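Local atomic coordinates of ADP-dependent (S)-NAD(P)H-hydrate dehydratase (Enterococcus faecalis, PDB entry 2R3B), a protein that probably catalyses the ADP-dependent dehydration of (6S)-NAD(P)HX, a damaged hydrated form of NAD(P)H, so that the reduced cofactor is restored and AMP and phosphate are released. Residues Val48-Asn53 with Ile115-Gly120; Ile78-Asn83 with Val97-Thr102; Pro119-Asp124 with Ile151-Gln156; Trp143-Gly148 with Val168-Gln173. One frame throughout, in Å; residues are numbered along the deposited sequence.

Contacts 1 and 4 belong to one central sheet, their centres about 11 Å apart; strands 114-117 and 143-147 lie side by side and link them. Contact 2 carries the sheet to its edge strand within the chain, its centre about 11 Å from that of contact 1. Contact 3 shares Pro119 and Gly120 with contact 1 and packs the loop that follows against helix 149-156. This helix is the crossover of the beta-alpha-beta unit in contact 4, and the centres of contacts 3 and 4 are about 11 Å apart. Gly122 in contact 3 and His172 in contact 4 are predicted to bind (6S)-NADPHX, an example of a site set up at strand ends.

Contact 1. Residues Val48-Asn53 with Ile115-Gly120; sequences VLIGGN and ILIGPG
Backbone hydrogen bonds do most of the joining between Val48-Asn53 and Ile115-Gly120. Leu116 uses both its polar backbone atoms, N donating to Val48 O at 2.9 Å and O accepting from Ile50 N at 2.6 Å. Ile50 O receives Gly118 N at 2.9 Å, so Ile50 brackets Ile117 in the alternating pattern of parallel strands. Bonding continues past the strands: Gly52 N reaches Pro119 O at 2.8 Å through a rather bent bond, and Asn53 N meets Gly120 O at 2.8 Å. Such neighbouring parallel strands form the core of the ribokinase-like fold, and their ends approach the predicted substrate site, Gly120 lying near Ala59 and Pro119 near Asp235. Gly51, without a side chain, lets Pro119 O come to 3.2 Å from its CA.

Apolar packing occupies both faces. Beneath helix 125-137, whose Ile130 and Val134 touch Ile50, CG1 of Ile50 stands beside its backbone N (chi1 -50°) and, with the extended second torsion, carries CD1 back and across to within 3.8 Å of Ile115 CG2. Ile117 instead slants across Ile50. On the opposite face Leu49 CD2 lies 3.7 Å from Leu116 CB, and Thr64 and Cys67 of helix 57-70 touch Leu49.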
loop_
_atom_site.group_PDB
_atom_site.type_symbol
_atom_site.label_atom_id
_atom_site.label_comp_id
_atom_site.label_asym_id
_atom_site.label_seq_id
_atom_site.Cartn_x
_atom_site.Cartn_y
_atom_site.Cartn_z
ATOM N N VAL B 48 -3.048 3.663 23.270
ATOM C CA VAL B 48 -2.216 4.678 22.696
ATOM C C VAL B 48 -0.797 4.115 22.523
ATOM O O VAL B 48 -0.212 3.613 23.484
ATOM C CB VAL B 48 -2.184 5.968 23.574
ATOM C CG1 VAL B 48 -1.193 6.994 22.959
ATOM C CG2 VAL B 48 -3.572 6.599 23.672
ATOM N N LEU B 49 -0.285 4.174 21.294
ATOM C CA LEU B 49 1.048 3.671 20.954
ATOM C C LEU B 49 1.948 4.868 20.710
ATOM O O LEU B 49 1.605 5.756 19.911
ATOM C CB LEU B 49 0.959 2.812 19.696
ATOM C CG LEU B 49 -0.082 1.684 19.652
ATOM C CD1 LEU B 49 -0.004 0.967 18.288
ATOM C CD2 LEU B 49 0.123 0.715 20.814
ATOM N N ILE B 50 3.098 4.918 21.357
ATOM C CA ILE B 50 3.972 6.077 21.286
ATOM C C ILE B 50 5.375 5.693 20.849
ATOM O O ILE B 50 6.011 4.870 21.486
ATOM C CB ILE B 50 4.056 6.760 22.679
ATOM C CG1 ILE B 50 2.646 6.985 23.227
ATOM C CG2 ILE B 50 4.897 8.054 22.578
ATOM C CD1 ILE B 50 2.585 7.601 24.637
ATOM N N GLY B 51 5.834 6.241 19.714
ATOM C CA GLY B 51 7.171 5.925 19.202
ATOM C C GLY B 51 7.306 6.383 17.780
ATOM O O GLY B 51 6.493 7.165 17.291
ATOM N N GLY B 52 8.337 5.877 17.116
ATOM C CA GLY B 52 8.600 6.207 15.740
ATOM C C GLY B 52 9.076 7.625 15.561
ATOM O O GLY B 52 8.277 8.559 15.226
ATOM N N ASN B 53 10.365 7.816 15.723
ATOM C CA ASN B 53 10.974 9.091 15.389
ATOM C C ASN B 53 11.145 9.161 13.869
ATOM O O ASN B 53 10.548 8.353 13.156
ATOM C CB ASN B 53 12.255 9.370 16.190
ATOM C CG ASN B 53 13.430 8.542 15.742
ATOM O OD1 ASN B 53 13.376 7.833 14.720
ATOM N ND2 ASN B 53 14.552 8.705 16.456
ATOM N N ILE B 115 -1.148 2.147 27.362
ATOM C CA ILE B 115 -0.134 2.948 26.720
ATOM C C ILE B 115 1.077 2.064 26.437
ATOM O O ILE B 115 1.615 1.444 27.356
ATOM C CB ILE B 115 0.340 4.067 27.671
ATOM C CG1 ILE B 115 -0.854 4.940 28.113
ATOM C CG2 ILE B 115 1.494 4.879 27.055
ATOM C CD1 ILE B 115 -0.513 5.737 29.355
ATOM N N LEU B 116 1.524 2.052 25.178
ATOM C CA LEU B 116 2.785 1.458 24.780
ATOM C C LEU B 116 3.701 2.589 24.372
ATOM O O LEU B 116 3.343 3.430 23.510
ATOM C CB LEU B 116 2.593 0.503 23.593
ATOM C CG LEU B 116 3.862 0.055 22.866
ATOM C CD1 LEU B 116 4.757 -0.796 23.811
ATOM C CD2 LEU B 116 3.557 -0.711 21.585
ATOM N N ILE B 117 4.869 2.640 24.998
ATOM C CA ILE B 117 5.884 3.604 24.625
ATOM C C ILE B 117 7.212 2.916 24.312
ATOM O O ILE B 117 7.697 2.065 25.083
ATOM C CB ILE B 117 6.056 4.718 25.698
ATOM C CG1 ILE B 117 7.030 5.813 25.180
ATOM C CG2 ILE B 117 6.462 4.108 27.060
ATOM C CD1 ILE B 117 6.900 7.154 25.927
ATOM N N GLY B 118 7.768 3.236 23.143
ATOM C CA GLY B 118 9.139 2.837 22.847
ATOM C C GLY B 118 9.534 2.358 21.464
ATOM O O GLY B 118 10.691 2.570 21.080
ATOM N N PRO B 119 8.629 1.675 20.720
ATOM C CA PRO B 119 9.026 1.222 19.370
ATOM C C PRO B 119 9.506 2.354 18.457
ATOM O O PRO B 119 8.781 3.289 18.210
ATOM C CB PRO B 119 7.744 0.588 18.810
ATOM C CG PRO B 119 6.957 0.199 19.999
ATOM C CD PRO B 119 7.247 1.249 21.042
ATOM N N GLY B 120 10.748 2.275 18.004
ATOM C CA GLY B 120 11.333 3.306 17.163
ATOM C C GLY B 120 11.435 4.681 17.819
ATOM O O GLY B 120 11.563 5.698 17.128
#

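Contact 2. Residues Ile78-Asn83 with Val97-Thr102; sequences ITDVKN and VGFEET
Phe99 lays one face of its ring over the peptide link between Thr79 and Asp80, with Thr79 C 3.8 Å above the plane and over the ring centre. The same face meets the amide of Asp80, whose N lies 3.3 Å from Phe99 CE2. The first torsion of Phe99, -72°, sets CG beside the backbone N and anti to the carbonyl carbon, and from there the ring swings back over the neighbouring loop. Ile78 approaches the ring obliquely, its CG2 3.7 Å from Phe99 CD1. The carboxylate of Asp80 stands steeply to the ring, the two planes 79° apart.

Ile78 and Val97 form the parallel pairing at which strand 95-97, the last of the sheet within this chain, leaves its neighbour 74-78. Thr79 N donates to Val97 O at 3.0 Å, and the Ile78 and Val97 side chains run alongside each other toward helix 102-111, where Leu105 touches both. Past this bond the regular pairing stops but the loops stay close: Gly98 CA turns its hydrogen to Thr79 O at 3.3 Å, and a water accepts from Val81 N and, weakly, from Phe99 N.

Each loop is also braced by its own polar groups. Asp80 forms an Asx turn, its OD1 taking Lys82 N at 3.0 Å through the anti lone pair. Gly98 opens a type I turn ending at Glu101, whose OE2 accepts Gly98 N at 2.8 Å, 28° out of the carboxylate plane. Outside the loops, Asp80 OD2 makes a salt bridge to Arg54, and Thr79 OG1 has both Gly51 O and Gly52 O as acceptors for its one proton.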
loop_
_atom_site.group_PDB
_atom_site.type_symbol
_atom_site.label_atom_id
_atom_site.label_comp_id
_atom_site.label_asym_id
_atom_site.label_seq_id
_atom_site.Cartn_x
_atom_site.Cartn_y
_atom_site.Cartn_z
ATOM N N ILE B 78 0.832 8.225 18.731
ATOM C CA ILE B 78 1.636 9.452 18.876
ATOM C C ILE B 78 3.017 9.170 18.293
ATOM O O ILE B 78 3.759 8.337 18.807
ATOM C CB ILE B 78 1.791 9.883 20.354
ATOM C CG1 ILE B 78 0.434 10.125 21.019
ATOM C CG2 ILE B 78 2.742 11.120 20.482
ATOM C CD1 ILE B 78 0.552 10.219 22.564
ATOM N N THR B 79 3.307 9.798 17.174
ATOM C CA THR B 79 4.485 9.511 16.387
ATOM C C THR B 79 4.841 10.742 15.594
ATOM O O THR B 79 4.038 11.637 15.451
ATOM C CB THR B 79 4.268 8.312 15.438
ATOM O OG1 THR B 79 5.513 8.001 14.807
ATOM C CG2 THR B 79 3.239 8.600 14.336
ATOM N N ASP B 80 6.064 10.832 15.101
ATOM C CA ASP B 80 6.400 12.010 14.285
ATOM C C ASP B 80 5.430 12.152 13.118
ATOM O O ASP B 80 5.070 11.185 12.438
ATOM C CB ASP B 80 7.829 11.939 13.779
ATOM C CG ASP B 80 8.359 13.276 13.346
ATOM O OD1 ASP B 80 8.008 13.735 12.235
ATOM O OD2 ASP B 80 9.165 13.860 14.118
ATOM N N VAL B 81 5.010 13.385 12.874
ATOM C CA VAL B 81 4.086 13.683 11.770
ATOM C C VAL B 81 4.570 13.154 10.414
ATOM O O VAL B 81 3.766 12.791 9.538
ATOM C CB VAL B 81 3.778 15.193 11.714
ATOM C CG1 VAL B 81 5.062 15.965 11.386
ATOM C CG2 VAL B 81 2.642 15.419 10.749
ATOM N N LYS B 82 5.882 13.070 10.259
ATOM C CA LYS B 82 6.503 12.432 9.073
ATOM C C LYS B 82 5.902 11.059 8.783
ATOM O O LYS B 82 5.773 10.661 7.627
ATOM C CB LYS B 82 8.028 12.304 9.316
ATOM C CG LYS B 82 8.833 11.617 8.195
ATOM C CD LYS B 82 10.315 11.477 8.512
ATOM C CE LYS B 82 11.074 10.840 7.327
ATOM N NZ LYS B 82 12.502 10.694 7.636
ATOM N N ASN B 83 5.577 10.325 9.843
ATOM C CA ASN B 83 5.148 8.928 9.726
ATOM C C ASN B 83 3.657 8.753 9.505
ATOM O O ASN B 83 3.200 7.640 9.243
ATOM C CB ASN B 83 5.594 8.142 10.959
ATOM C CG ASN B 83 7.108 8.192 11.170
ATOM O OD1 ASN B 83 7.888 8.029 10.232
ATOM N ND2 ASN B 83 7.520 8.461 12.398
ATOM N N VAL B 97 -1.481 11.400 16.160
ATOM C CA VAL B 97 -1.154 12.626 16.868
ATOM C C VAL B 97 0.353 12.812 16.739
ATOM O O VAL B 97 1.116 11.854 16.893
ATOM C CB VAL B 97 -1.577 12.537 18.341
ATOM C CG1 VAL B 97 -1.156 13.817 19.144
ATOM C CG2 VAL B 97 -3.131 12.285 18.425
ATOM N N GLY B 98 0.778 14.011 16.386
ATOM C CA GLY B 98 2.225 14.315 16.308
ATOM C C GLY B 98 2.859 14.625 17.657
ATOM O O GLY B 98 2.208 15.020 18.626
ATOM N N PHE B 99 4.151 14.431 17.735
ATOM C CA PHE B 99 4.896 14.730 18.956
ATOM C C PHE B 99 4.801 16.184 19.389
ATOM O O PHE B 99 4.952 16.486 20.592
ATOM C CB PHE B 99 6.366 14.427 18.751
ATOM C CG PHE B 99 6.708 12.963 18.690
ATOM C CD1 PHE B 99 6.180 12.055 19.584
ATOM C CD2 PHE B 99 7.650 12.525 17.795
ATOM C CE1 PHE B 99 6.538 10.710 19.526
ATOM C CE2 PHE B 99 8.016 11.189 17.757
ATOM C CZ PHE B 99 7.441 10.299 18.615
ATOM N N GLU B 100 4.613 17.093 18.433
ATOM C CA GLU B 100 4.531 18.536 18.672
ATOM C C GLU B 100 3.180 18.967 19.239
ATOM O O GLU B 100 3.012 20.094 19.707
ATOM C CB GLU B 100 4.805 19.283 17.344
ATOM C CG GLU B 100 3.570 19.410 16.357
ATOM C CD GLU B 100 3.329 18.220 15.349
ATOM O OE1 GLU B 100 3.835 17.179 15.508
ATOM O OE2 GLU B 100 2.571 18.380 14.410
ATOM N N GLU B 101 2.187 18.081 19.145
ATOM C CA GLU B 101 0.815 18.376 19.529
ATOM C C GLU B 101 0.633 18.125 21.033
ATOM O O GLU B 101 -0.016 17.178 21.459
ATOM C CB GLU B 101 -0.139 17.522 18.683
ATOM C CG GLU B 101 -0.108 17.875 17.225
ATOM C CD GLU B 101 -1.214 17.186 16.483
ATOM O OE1 GLU B 101 -2.368 17.670 16.537
ATOM O OE2 GLU B 101 -0.937 16.157 15.818
ATOM N N THR B 102 1.225 19.007 21.843
ATOM C CA THR B 102 1.404 18.760 23.286
ATOM C C THR B 102 0.071 18.504 23.999
ATOM O O THR B 102 -0.056 17.574 24.769
ATOM C CB THR B 102 2.097 19.971 23.957
ATOM O OG1 THR B 102 3.280 20.279 23.223
ATOM C CG2 THR B 102 2.481 19.660 25.440
HETATM O O HOH W 1 5.485 15.465 15.028
#

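Contact 3. Residues Pro119-Asp124 with Ile151-Gln156; sequences PGLGLD and ITLFSQ
Thr152 O takes Gln156 N at 3.0 Å, in the regular helical bond, and, in one of two conformers of Ser155, its OG at 2.9 Å, so the second grip is probably only part-time. Both donors come from the same face of the carbonyl plane, the hydroxyl tilted 29° from it. That helix, 149-156, packs against the glycine-rich loop Pro119-Asp124, which makes the strand-loop-helix connection of the ribokinase-like alpha/beta fold from strand 114-117 to helix 125-137. Gly122 is predicted to bind (6S)-NADPHX, so the helix flanks a probable substrate loop.

Across the interface the touching is nearly all apolar. Leu123 supplies one methyl, CD2, which lies 3.7 Å from Leu153 CD2 and also meets the methyl of Thr152, with Leu123 CD2 to Thr152 CG2 at 4.0 Å. Thr152 presents that methyl because CG2 is set opposite its backbone N, leaving the hydroxyl on the other branch. The two branches of Leu153 divide the loop: CD2 meets Leu123, while CD1 meets Gly122 O and reaches toward Leu121 at a longer distance, Leu153 CD1 and Leu121 CD2 being 4.3 Å apart. Ala127 and Leu131 of helix 125-137 also touch Leu153. Gly122 O is bonded to Ser149 OG, and Leu153 CD1 lies 3.8 Å from the same oxygen.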
loop_
_atom_site.group_PDB
_atom_site.type_symbol
_atom_site.label_atom_id
_atom_site.label_comp_id
_atom_site.label_asym_id
_atom_site.label_seq_id
_atom_site.Cartn_x
_atom_site.Cartn_y
_atom_site.Cartn_z
ATOM N N PRO B 119 8.629 1.675 20.720
ATOM C CA PRO B 119 9.026 1.222 19.370
ATOM C C PRO B 119 9.506 2.354 18.457
ATOM O O PRO B 119 8.781 3.289 18.210
ATOM C CB PRO B 119 7.744 0.588 18.810
ATOM C CG PRO B 119 6.957 0.199 19.999
ATOM C CD PRO B 119 7.247 1.249 21.042
ATOM N N GLY B 120 10.748 2.275 18.004
ATOM C CA GLY B 120 11.333 3.306 17.163
ATOM C C GLY B 120 11.435 4.681 17.819
ATOM O O GLY B 120 11.563 5.698 17.128
ATOM N N LEU B 121 11.362 4.752 19.147
ATOM C CA LEU B 121 11.301 6.079 19.775
ATOM C C LEU B 121 12.632 6.804 19.700
ATOM O O LEU B 121 12.684 8.051 19.685
ATOM C CB LEU B 121 10.856 5.956 21.235
ATOM C CG LEU B 121 10.713 7.236 22.045
ATOM C CD1 LEU B 121 9.538 8.115 21.624
ATOM C CD2 LEU B 121 10.636 6.817 23.526
ATOM N N GLY B 122 13.716 6.053 19.678
ATOM C CA GLY B 122 15.037 6.687 19.679
ATOM C C GLY B 122 15.417 7.202 21.059
ATOM O O GLY B 122 14.790 6.857 22.063
ATOM N N LEU B 123 16.444 8.053 21.098
ATOM C CA LEU B 123 17.099 8.405 22.359
ATOM C C LEU B 123 17.279 9.908 22.514
ATOM O O LEU B 123 17.858 10.352 23.502
ATOM C CB LEU B 123 18.465 7.727 22.417
ATOM C CG LEU B 123 18.462 6.196 22.462
ATOM C CD1 LEU B 123 19.845 5.650 22.137
ATOM C CD2 LEU B 123 17.940 5.619 23.806
ATOM N N ASP B 124 16.757 10.695 21.570
ATOM C CA ASP B 124 17.050 12.132 21.558
ATOM C C ASP B 124 16.186 12.899 22.552
ATOM O O ASP B 124 15.425 12.308 23.300
ATOM C CB ASP B 124 16.962 12.706 20.132
ATOM C CG ASP B 124 15.544 12.884 19.633
ATOM O OD1 ASP B 124 14.555 12.775 20.400
ATOM O OD2 ASP B 124 15.420 13.162 18.416
ATOM N N ILE B 151 13.074 1.766 27.482
ATOM C CA ILE B 151 13.677 1.070 28.636
ATOM C C ILE B 151 15.056 1.691 28.934
ATOM O O ILE B 151 15.385 1.996 30.089
ATOM C CB ILE B 151 13.850 -0.437 28.384
ATOM C CG1 ILE B 151 12.503 -1.093 28.066
ATOM C CG2 ILE B 151 14.468 -1.140 29.645
ATOM C CD1 ILE B 151 12.594 -2.539 27.635
ATOM N N THR B 152 15.841 1.883 27.890
ATOM C CA THR B 152 17.144 2.522 28.014
ATOM C C THR B 152 17.035 3.917 28.602
ATOM O O THR B 152 17.788 4.269 29.517
ATOM C CB THR B 152 17.847 2.574 26.675
ATOM O OG1 THR B 152 18.046 1.244 26.199
ATOM C CG2 THR B 152 19.219 3.275 26.772
ATOM N N LEU B 153 16.114 4.732 28.090
ATOM C CA LEU B 153 15.899 6.079 28.655
ATOM C C LEU B 153 15.406 6.029 30.096
ATOM O O LEU B 153 15.768 6.882 30.934
ATOM C CB LEU B 153 14.888 6.852 27.809
ATOM C CG LEU B 153 15.349 7.235 26.398
ATOM C CD1 LEU B 153 14.238 7.993 25.656
ATOM C CD2 LEU B 153 16.672 8.024 26.386
ATOM N N PHE B 154 14.548 5.055 30.391
ATOM C CA PHE B 154 14.017 4.883 31.733
ATOM C C PHE B 154 15.161 4.616 32.710
ATOM O O PHE B 154 15.210 5.201 33.787
ATOM C CB PHE B 154 12.974 3.765 31.820
ATOM C CG PHE B 154 12.461 3.553 33.212
ATOM C CD1 PHE B 154 13.109 2.659 34.080
ATOM C CD2 PHE B 154 11.374 4.269 33.693
ATOM C CE1 PHE B 154 12.664 2.496 35.393
ATOM C CE2 PHE B 154 10.926 4.093 35.015
ATOM C CZ PHE B 154 11.560 3.216 35.858
ATOM N N SER B 155 16.071 3.746 32.302
ATOM C CA SER B 155 17.176 3.335 33.157
ATOM C C SER B 155 18.206 4.457 33.318
ATOM O O SER B 155 18.757 4.652 34.403
ATOM C CB SER B 155 17.828 2.070 32.616
ATOM O OG SER B 155 18.690 2.343 31.530
ATOM N N GLN B 156 18.460 5.191 32.250
ATOM C CA GLN B 156 19.373 6.332 32.296
ATOM C C GLN B 156 18.830 7.558 33.022
ATOM O O GLN B 156 19.609 8.414 33.440
ATOM C CB GLN B 156 19.770 6.726 30.888
ATOM C CG GLN B 156 20.554 5.654 30.159
ATOM C CD GLN B 156 20.834 5.994 28.698
ATOM O OE1 GLN B 156 20.264 6.931 28.123
ATOM N NE2 GLN B 156 21.730 5.230 28.097
#

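Contact 4. Residues Trp143-Gly148 with Val168-Gln173; sequences WLIIDG and VFTPHQ
Strands 143-147 and 168-170 run parallel with their axes 20° apart, joined by Val168 N to Leu144 O at 2.8 Å, Ile146 N to Val168 O at 2.8 Å and Thr170 N to Ile146 O at 3.1 Å. With helix 149-156 between them in the chain they make a beta-alpha-beta unit. On the helix side Ile146 and Phe169 point the same way, Ile146 CD1 lying 3.8 Å from Phe169 CE2, and Phe154 of the helix meets the Phe169 ring edge-to-face. On the other side Val168 lies alongside Ile145, and Val168 CG2 lies 4.0 Å from Trp143 CE3; helix 233-247 touches Trp143 and Ile145 there.

At the strand ends the packing turns polar. The first torsion of Thr170, 57°, places OG1 between its backbone N and carbonyl carbon, facing Asp147, and turns CG2 to Ile145 CG2 at 3.9 Å. The hydroxyl donates to Asp147 OD1 at 2.6 Å, on the anti side and 18° out of the carboxylate plane. This short bond should restrain rotation of a carboxylate lying close to Asp235, a predicted (6S)-NADPHX-binding residue, consistent with Thr170 holding the Asp147 carboxylate in place next to the predicted site.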
loop_
_atom_site.group_PDB
_atom_site.type_symbol
_atom_site.label_atom_id
_atom_site.label_comp_id
_atom_site.label_asym_id
_atom_site.label_seq_id
_atom_site.Cartn_x
_atom_site.Cartn_y
_atom_site.Cartn_z
ATOM N N TRP B 143 -2.566 0.421 32.008
ATOM C CA TRP B 143 -1.400 -0.388 31.701
ATOM C C TRP B 143 -0.400 0.472 30.947
ATOM O O TRP B 143 -0.776 1.224 30.051
ATOM C CB TRP B 143 -1.807 -1.578 30.839
ATOM C CG TRP B 143 -2.611 -2.608 31.557
ATOM C CD1 TRP B 143 -3.947 -2.781 31.516
ATOM C CD2 TRP B 143 -2.095 -3.631 32.393
ATOM N NE1 TRP B 143 -4.307 -3.841 32.295
ATOM C CE2 TRP B 143 -3.180 -4.399 32.825
ATOM C CE3 TRP B 143 -0.806 -4.001 32.775
ATOM C CZ2 TRP B 143 -3.027 -5.500 33.648
ATOM C CZ3 TRP B 143 -0.653 -5.097 33.600
ATOM C CH2 TRP B 143 -1.750 -5.830 34.022
ATOM N N LEU B 144 0.876 0.344 31.289
ATOM C CA LEU B 144 1.940 1.085 30.648
ATOM C C LEU B 144 3.023 0.090 30.249
ATOM O O LEU B 144 3.669 -0.492 31.130
ATOM C CB LEU B 144 2.523 2.135 31.602
ATOM C CG LEU B 144 3.764 2.904 31.150
ATOM C CD1 LEU B 144 3.518 3.599 29.803
ATOM C CD2 LEU B 144 4.217 3.938 32.184
ATOM N N ILE B 145 3.241 -0.087 28.947
ATOM C CA ILE B 145 4.262 -1.005 28.425
ATOM C C ILE B 145 5.441 -0.167 27.965
ATOM O O ILE B 145 5.283 0.743 27.158
ATOM C CB ILE B 145 3.730 -1.829 27.264
ATOM C CG1 ILE B 145 2.421 -2.519 27.659
ATOM C CG2 ILE B 145 4.823 -2.824 26.768
ATOM C CD1 ILE B 145 1.559 -2.861 26.444
ATOM N N ILE B 146 6.613 -0.439 28.524
ATOM C CA ILE B 146 7.840 0.319 28.241
ATOM C C ILE B 146 8.758 -0.636 27.499
ATOM O O ILE B 146 9.171 -1.651 28.038
ATOM C CB ILE B 146 8.489 0.810 29.537
ATOM C CG1 ILE B 146 7.498 1.699 30.306
ATOM C CG2 ILE B 146 9.815 1.582 29.259
ATOM C CD1 ILE B 146 8.015 2.195 31.678
ATOM N N ASP B 147 9.076 -0.277 26.263
ATOM C CA ASP B 147 9.695 -1.165 25.291
ATOM C C ASP B 147 10.905 -0.472 24.680
ATOM O O ASP B 147 10.984 0.752 24.641
ATOM C CB ASP B 147 8.653 -1.472 24.211
ATOM C CG ASP B 147 9.166 -2.383 23.119
ATOM O OD1 ASP B 147 9.624 -3.506 23.439
ATOM O OD2 ASP B 147 9.110 -1.976 21.927
ATOM N N GLY B 148 11.868 -1.249 24.208
ATOM C CA GLY B 148 12.934 -0.716 23.338
ATOM C C GLY B 148 13.755 0.383 23.977
ATOM O O GLY B 148 14.086 0.323 25.159
ATOM N N VAL B 168 4.671 -2.765 32.446
ATOM C CA VAL B 168 5.204 -3.983 31.788
ATOM C C VAL B 168 6.455 -3.525 31.034
ATOM O O VAL B 168 6.370 -2.690 30.135
ATOM C CB VAL B 168 4.211 -4.605 30.812
ATOM C CG1 VAL B 168 4.778 -5.904 30.178
ATOM C CG2 VAL B 168 2.846 -4.833 31.472
ATOM N N PHE B 169 7.623 -4.044 31.398
ATOM C CA PHE B 169 8.849 -3.816 30.613
ATOM C C PHE B 169 9.066 -4.985 29.677
ATOM O O PHE B 169 8.877 -6.145 30.067
ATOM C CB PHE B 169 10.092 -3.690 31.487
ATOM C CG PHE B 169 10.109 -2.491 32.372
ATOM C CD1 PHE B 169 9.563 -2.550 33.642
ATOM C CD2 PHE B 169 10.677 -1.307 31.949
ATOM C CE1 PHE B 169 9.598 -1.452 34.482
ATOM C CE2 PHE B 169 10.727 -0.217 32.781
ATOM C CZ PHE B 169 10.179 -0.277 34.055
ATOM N N THR B 170 9.464 -4.703 28.441
ATOM C CA THR B 170 9.739 -5.774 27.484
ATOM C C THR B 170 11.184 -5.790 26.940
ATOM O O THR B 170 11.388 -5.636 25.732
ATOM C CB THR B 170 8.757 -5.667 26.321
ATOM O OG1 THR B 170 8.870 -4.364 25.743
ATOM C CG2 THR B 170 7.306 -5.849 26.801
ATOM N N PRO B 171 12.194 -5.961 27.829
ATOM C CA PRO B 171 13.577 -5.848 27.416
ATOM C C PRO B 171 14.134 -7.095 26.749
ATOM O O PRO B 171 13.737 -8.206 27.098
ATOM C CB PRO B 171 14.302 -5.665 28.755
ATOM C CG PRO B 171 13.492 -6.469 29.720
ATOM C CD PRO B 171 12.081 -6.203 29.279
ATOM N N HIS B 172 15.030 -6.905 25.784
ATOM C CA HIS B 172 15.907 -8.000 25.399
ATOM C C HIS B 172 17.030 -8.043 26.445
ATOM O O HIS B 172 17.061 -7.228 27.358
ATOM C CB HIS B 172 16.391 -7.897 23.939
ATOM C CG HIS B 172 17.147 -6.648 23.603
ATOM N ND1 HIS B 172 18.162 -6.152 24.393
ATOM C CD2 HIS B 172 17.076 -5.829 22.526
ATOM C CE1 HIS B 172 18.669 -5.069 23.832
ATOM N NE2 HIS B 172 18.035 -4.855 22.691
ATOM N N GLN B 173 17.922 -9.012 26.343
ATOM C CA GLN B 173 18.925 -9.241 27.405
ATOM C C GLN B 173 19.823 -8.040 27.752
ATOM O O GLN B 173 20.112 -7.810 28.933
ATOM C CB GLN B 173 19.721 -10.538 27.113
ATOM C CG GLN B 173 18.821 -11.802 27.322
ATOM C CD GLN B 173 19.276 -13.086 26.583
ATOM O OE1 GLN B 173 19.256 -13.172 25.337
ATOM N NE2 GLN B 173 19.615 -14.105 27.359
HETATM O O HOH W 2 12.614 -4.008 23.909
#